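Local coordinates for hypothetical protein (Leishmania major, PDB 2AR1), which is of unknown function but belongs to the EVE-domain family of the PUA clan, whose members probably bind modified bases in nucleic acids, at residues S32-A37 with V120-T125; D90-A93 with E99-D102. All coordinates share one frame; numbering follows the deposited sequence.

Contact 1: residues S32-A37 with V120-T125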
loop_
_atom_site.group_PDB
_atom_site.type_symbol
_atom_site.label_atom_id
_atom_site.label_comp_id
_atom_site.label_asym_id
_atom_site.label_seq_id
_atom_site.Cartn_x
_atom_site.Cartn_y
_atom_site.Cartn_z
ATOM N N SER A 32 -0.865 -10.798 -2.697
ATOM C CA SER A 32 -0.496 -10.782 -1.301
ATOM C C SER A 32 0.937 -10.362 -1.089
ATOM O O SER A 32 1.729 -10.237 -2.021
ATOM C CB SER A 32 -0.713 -12.166 -0.722
ATOM O OG SER A 32 0.300 -13.044 -1.199
ATOM N N ILE A 33 1.308 -10.227 0.176
ATOM C CA ILE A 33 2.714 -9.958 0.491
ATOM C C ILE A 33 3.658 -11.058 -0.101
ATOM O O ILE A 33 4.750 -10.766 -0.488
ATOM C CB ILE A 33 2.914 -9.837 2.015
ATOM C CG1 ILE A 33 4.355 -9.398 2.353
ATOM C CG2 ILE A 33 2.639 -11.200 2.730
ATOM C CD1 ILE A 33 4.816 -8.018 1.790
ATOM N N ASP A 34 3.174 -12.286 -0.231
ATOM C CA ASP A 34 3.996 -13.394 -0.768
ATOM C C ASP A 34 4.204 -13.293 -2.282
ATOM O O ASP A 34 5.207 -13.751 -2.803
ATOM C CB ASP A 34 3.295 -14.681 -0.392
ATOM C CG ASP A 34 3.254 -14.884 1.102
ATOM O OD1 ASP A 34 4.271 -14.519 1.766
ATOM O OD2 ASP A 34 2.245 -15.440 1.636
ATOM N N ASP A 35 3.207 -12.729 -2.976
ATOM C CA ASP A 35 3.340 -12.372 -4.402
ATOM C C ASP A 35 4.428 -11.315 -4.580
ATOM O O ASP A 35 5.215 -11.417 -5.508
ATOM C CB ASP A 35 1.993 -11.859 -4.981
ATOM C CG ASP A 35 0.982 -12.955 -5.041
ATOM O OD1 ASP A 35 1.330 -14.064 -5.551
ATOM O OD2 ASP A 35 -0.095 -12.773 -4.468
ATOM N N LEU A 36 4.411 -10.258 -3.744
ATOM C CA LEU A 36 5.503 -9.242 -3.844
ATOM C C LEU A 36 6.875 -9.841 -3.583
ATOM O O LEU A 36 7.851 -9.593 -4.309
ATOM C CB LEU A 36 5.228 -8.072 -2.888
ATOM C CG LEU A 36 6.240 -6.940 -2.881
ATOM C CD1 LEU A 36 6.431 -6.435 -4.324
ATOM C CD2 LEU A 36 5.761 -5.802 -1.947
ATOM N N ALA A 37 6.920 -10.669 -2.528
ATOM C CA ALA A 37 8.138 -11.382 -2.150
ATOM C C ALA A 37 8.652 -12.178 -3.327
ATOM O O ALA A 37 9.853 -12.139 -3.629
ATOM C CB ALA A 37 7.883 -12.274 -0.898
ATOM N N VAL A 120 10.186 -5.910 1.289
ATOM C CA VAL A 120 11.154 -5.660 2.386
ATOM C C VAL A 120 11.066 -6.742 3.469
ATOM O O VAL A 120 12.092 -7.261 3.894
ATOM C CB VAL A 120 10.923 -4.260 3.024
ATOM C CG1 VAL A 120 11.764 -4.087 4.240
ATOM C CG2 VAL A 120 11.238 -3.146 2.008
ATOM N N ALA A 121 9.829 -7.029 3.887
ATOM C CA ALA A 121 9.581 -8.020 4.957
ATOM C C ALA A 121 8.204 -8.687 4.875
ATOM O O ALA A 121 7.242 -8.078 4.464
ATOM C CB ALA A 121 9.768 -7.418 6.271
ATOM N N ARG A 122 8.189 -9.985 5.254
ATOM C CA ARG A 122 7.011 -10.791 5.284
ATOM C C ARG A 122 6.863 -11.171 6.756
ATOM O O ARG A 122 7.745 -11.840 7.306
ATOM C CB ARG A 122 7.163 -12.032 4.402
ATOM C CG ARG A 122 5.866 -12.805 4.048
ATOM C CD ARG A 122 5.126 -13.430 5.176
ATOM N NE ARG A 122 4.162 -14.334 4.585
ATOM C CZ ARG A 122 3.294 -15.054 5.277
ATOM N NH1 ARG A 122 3.275 -14.955 6.590
ATOM N NH2 ARG A 122 2.473 -15.892 4.673
ATOM N N TRP A 123 5.813 -10.728 7.419
ATOM C CA TRP A 123 5.733 -10.930 8.823
ATOM C C TRP A 123 5.141 -12.334 9.063
ATOM O O TRP A 123 4.270 -12.809 8.287
ATOM C CB TRP A 123 4.897 -9.867 9.500
ATOM C CG TRP A 123 5.548 -8.554 9.511
ATOM C CD1 TRP A 123 6.864 -8.282 9.148
ATOM C CD2 TRP A 123 4.956 -7.289 9.922
ATOM N NE1 TRP A 123 7.093 -6.912 9.299
ATOM C CE2 TRP A 123 5.959 -6.308 9.795
ATOM C CE3 TRP A 123 3.682 -6.913 10.440
ATOM C CZ2 TRP A 123 5.724 -4.951 10.165
ATOM C CZ3 TRP A 123 3.443 -5.532 10.760
ATOM C CH2 TRP A 123 4.482 -4.606 10.630
ATOM N N ASP A 124 5.526 -12.993 10.147
ATOM C CA ASP A 124 5.105 -14.394 10.372
ATOM C C ASP A 124 3.579 -14.599 10.432
ATOM O O ASP A 124 3.041 -15.616 9.984
ATOM C CB ASP A 124 5.731 -14.962 11.646
ATOM C CG ASP A 124 7.253 -15.070 11.646
ATOM O OD1 ASP A 124 7.982 -14.665 10.704
ATOM O OD2 ASP A 124 7.690 -15.505 12.732
ATOM N N THR A 125 2.884 -13.635 11.040
ATOM C CA THR A 125 1.439 -13.640 11.071
ATOM C C THR A 125 1.059 -12.195 10.861
ATOM O O THR A 125 1.874 -11.264 11.108
ATOM C CB THR A 125 0.869 -14.146 12.378
ATOM O OG1 THR A 125 1.301 -13.304 13.451
ATOM C CG2 THR A 125 1.349 -15.560 12.618
#

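Contact 2: residues D90-A93 with E99-D102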
loop_
_atom_site.group_PDB
_atom_site.type_symbol
_atom_site.label_atom_id
_atom_site.label_comp_id
_atom_site.label_asym_id
_atom_site.label_seq_id
_atom_site.Cartn_x
_atom_site.Cartn_y
_atom_site.Cartn_z
ATOM N N ASP A 90 -0.319 4.124 -15.287
ATOM C CA ASP A 90 -0.768 2.756 -15.022
ATOM C C ASP A 90 -1.373 2.169 -16.284
ATOM O O ASP A 90 -2.567 2.306 -16.543
ATOM C CB ASP A 90 -1.795 2.698 -13.903
ATOM C CG ASP A 90 -2.226 1.304 -13.610
ATOM O OD1 ASP A 90 -1.832 0.421 -14.372
ATOM O OD2 ASP A 90 -2.953 1.133 -12.654
ATOM N N PHE A 91 -0.555 1.451 -17.052
ATOM C CA PHE A 91 -0.995 0.842 -18.300
ATOM C C PHE A 91 -2.081 -0.248 -18.188
ATOM O O PHE A 91 -2.662 -0.604 -19.210
ATOM C CB PHE A 91 0.210 0.313 -19.099
ATOM C CG PHE A 91 1.074 -0.592 -18.302
ATOM C CD1 PHE A 91 0.599 -1.839 -17.908
ATOM C CD2 PHE A 91 2.324 -0.194 -17.888
ATOM C CE1 PHE A 91 1.368 -2.708 -17.135
ATOM C CE2 PHE A 91 3.118 -1.053 -17.110
ATOM C CZ PHE A 91 2.611 -2.316 -16.704
ATOM N N THR A 92 -2.372 -0.770 -16.989
ATOM C CA THR A 92 -3.472 -1.691 -16.852
ATOM C C THR A 92 -4.802 -1.013 -17.164
ATOM O O THR A 92 -5.742 -1.667 -17.566
ATOM C CB THR A 92 -3.507 -2.407 -15.451
ATOM O OG1 THR A 92 -3.751 -1.473 -14.401
ATOM C CG2 THR A 92 -2.186 -3.062 -15.159
ATOM N N ALA A 93 -4.865 0.302 -17.075
ATOM C CA ALA A 93 -6.093 0.993 -17.424
ATOM C C ALA A 93 -6.462 0.767 -18.898
ATOM O O ALA A 93 -7.632 0.947 -19.298
ATOM C CB ALA A 93 -5.937 2.562 -17.174
ATOM N N GLU A 99 -9.449 -6.459 -14.950
ATOM C CA GLU A 99 -10.377 -5.872 -13.962
ATOM C C GLU A 99 -10.229 -4.382 -13.788
ATOM O O GLU A 99 -11.199 -3.705 -13.466
ATOM C CB GLU A 99 -10.092 -6.499 -12.592
ATOM C CG GLU A 99 -11.073 -6.117 -11.514
ATOM C CD GLU A 99 -10.683 -6.721 -10.193
ATOM O OE1 GLU A 99 -9.694 -7.465 -10.146
ATOM O OE2 GLU A 99 -11.386 -6.459 -9.206
ATOM N N TYR A 100 -9.015 -3.886 -13.951
ATOM C CA TYR A 100 -8.741 -2.471 -13.757
ATOM C C TYR A 100 -8.832 -1.650 -15.063
ATOM O O TYR A 100 -8.445 -0.482 -15.102
ATOM C CB TYR A 100 -7.371 -2.323 -13.069
ATOM C CG TYR A 100 -7.190 -3.281 -11.925
ATOM C CD1 TYR A 100 -8.135 -3.371 -10.915
ATOM C CD2 TYR A 100 -6.084 -4.118 -11.861
ATOM C CE1 TYR A 100 -7.997 -4.285 -9.869
ATOM C CE2 TYR A 100 -5.932 -5.004 -10.809
ATOM C CZ TYR A 100 -6.912 -5.076 -9.832
ATOM O OH TYR A 100 -6.765 -5.964 -8.799
ATOM N N PHE A 101 -9.418 -2.229 -16.107
ATOM C CA PHE A 101 -9.630 -1.535 -17.363
ATOM C C PHE A 101 -10.434 -0.274 -17.110
ATOM O O PHE A 101 -11.363 -0.285 -16.334
ATOM C CB PHE A 101 -10.392 -2.406 -18.364
ATOM C CG PHE A 101 -10.644 -1.732 -19.691
ATOM C CD1 PHE A 101 -9.599 -1.216 -20.424
ATOM C CD2 PHE A 101 -11.951 -1.612 -20.204
ATOM C CE1 PHE A 101 -9.824 -0.574 -21.648
ATOM C CE2 PHE A 101 -12.190 -1.016 -21.421
ATOM C CZ PHE A 101 -11.122 -0.468 -22.148
ATOM N N ASP A 102 -10.052 0.810 -17.758
ATOM C CA ASP A 102 -10.818 2.069 -17.709
ATOM C C ASP A 102 -11.176 2.449 -19.143
ATOM O O ASP A 102 -10.288 2.869 -19.890
ATOM C CB ASP A 102 -9.980 3.173 -17.068
ATOM C CG ASP A 102 -10.698 4.505 -17.032
ATOM O OD1 ASP A 102 -11.853 4.583 -17.500
ATOM O OD2 ASP A 102 -10.124 5.464 -16.493
#

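Contact 1: residues S32-A37 with V120-T125
Arg122, on strand 113-128 of the EVE-domain sheet, reaches to the first turn of helix 33-39 and grips Asp34 in a side-on, bidentate salt bridge. Its NE lies 2.8 Å from Asp34 OD1, with an almost straight N-H...O angle of 175°, and its NH2 lies 3.1 Å from Asp34 OD2. Both oxygens offer their syn lone pairs, and carboxylate and guanidinium are nearly coplanar, 21° apart, so the paired bonds fix the rotation of both groups at this solvent-facing edge. A bend at chi2 (-64°) turns the otherwise extended arginine chain toward the helix. Ile33 fills the inner side: its CG2 packs 3.8 Å from Arg122 CG, while CG1, anti to the backbone N, carries CD1 to 3.6 Å from Ala121 O. The same side chain also meets Phe119 and Phe67, joining the helix to the sheet. Ser32 is the N-cap of the helix, and with Asp35 it forms a capping box. A classic beta bulge interrupts the strand here, Val120 and Ala121 sharing Leu80 as their partner on strand 76-89. On the far side of the guanidinium, Arg122 NH1 donates to the backbone oxygen of its own neighbour, Trp123 O, at 2.9 Å.

Contact 2: residues D90-A93 with E99-D102
Ala93 O receives the backbone N-H of Asp102 at 2.9 Å in a nearly linear bond (173°), which clasps two parts of the long loop between strands 76-89 and 113-128. Ala93 is the residue most covered here: its CA rests 3.6 Å from Tyr100 O, and its methyl CB lies 4.1 Å from Asp102 CB. The Phe101 ring comes to the same carbonyl, with CD1 3.1 Å from Ala93 O, an oblique approach made as the ring swings out anti to the backbone N (chi1 180°).

Thr92 and Tyr100 lie alongside each other, their side chains heading in a common direction, with Thr92 OG1 3.9 Å from Tyr100 CB. The threonine hydroxyl sits between its own backbone N and carbonyl carbon (chi1 65°), a placement that lets it donate to Asp90 OD1 at 2.7 Å. Thr92 N also donates to Asp90 OD1, 2.9 Å away, closing an Asx turn. Both donors reach that oxygen from one face of the carboxylate, the amide from well above its plane, so two bonds set the start of the 3-10 turn. The other oxygen, Asp90 OD2, is held by Gly46 N and by a salt bridge to Arg48, whose guanidinium also binds Tyr100 O, tying both segments together and probably offsetting the charge of the buried aspartate.

Asp102 turns its carboxylate away from Ala93, toward Trp112 NE1, which donates to OD2. The clasp thus sits beyond the end of strand 76-89, bounded by the loop carrying Arg48, which precedes helix 50-58, and by Asn110 and Trp112 leading into strand 113-128.

In the fold
From the N terminus, strand 21-26 leads into helix 33-39, the first half of contact 1. The chain then passes through strands 41-43, 64-69 and 76-89 before entering the long loop that holds contact 2. There 90-93 and 99-102 close a short loop of their own, with five residues between them, before strand 113-128 brings the chain back to complete contact 1. Contact 2 is therefore nested within the 82-residue span closed by contact 1. Their centres lie 24 Å apart and they do not touch. Contact 1 fastens a helix to the mixed sheet; contact 2 folds the connection between two adjacent antiparallel strands of that sheet.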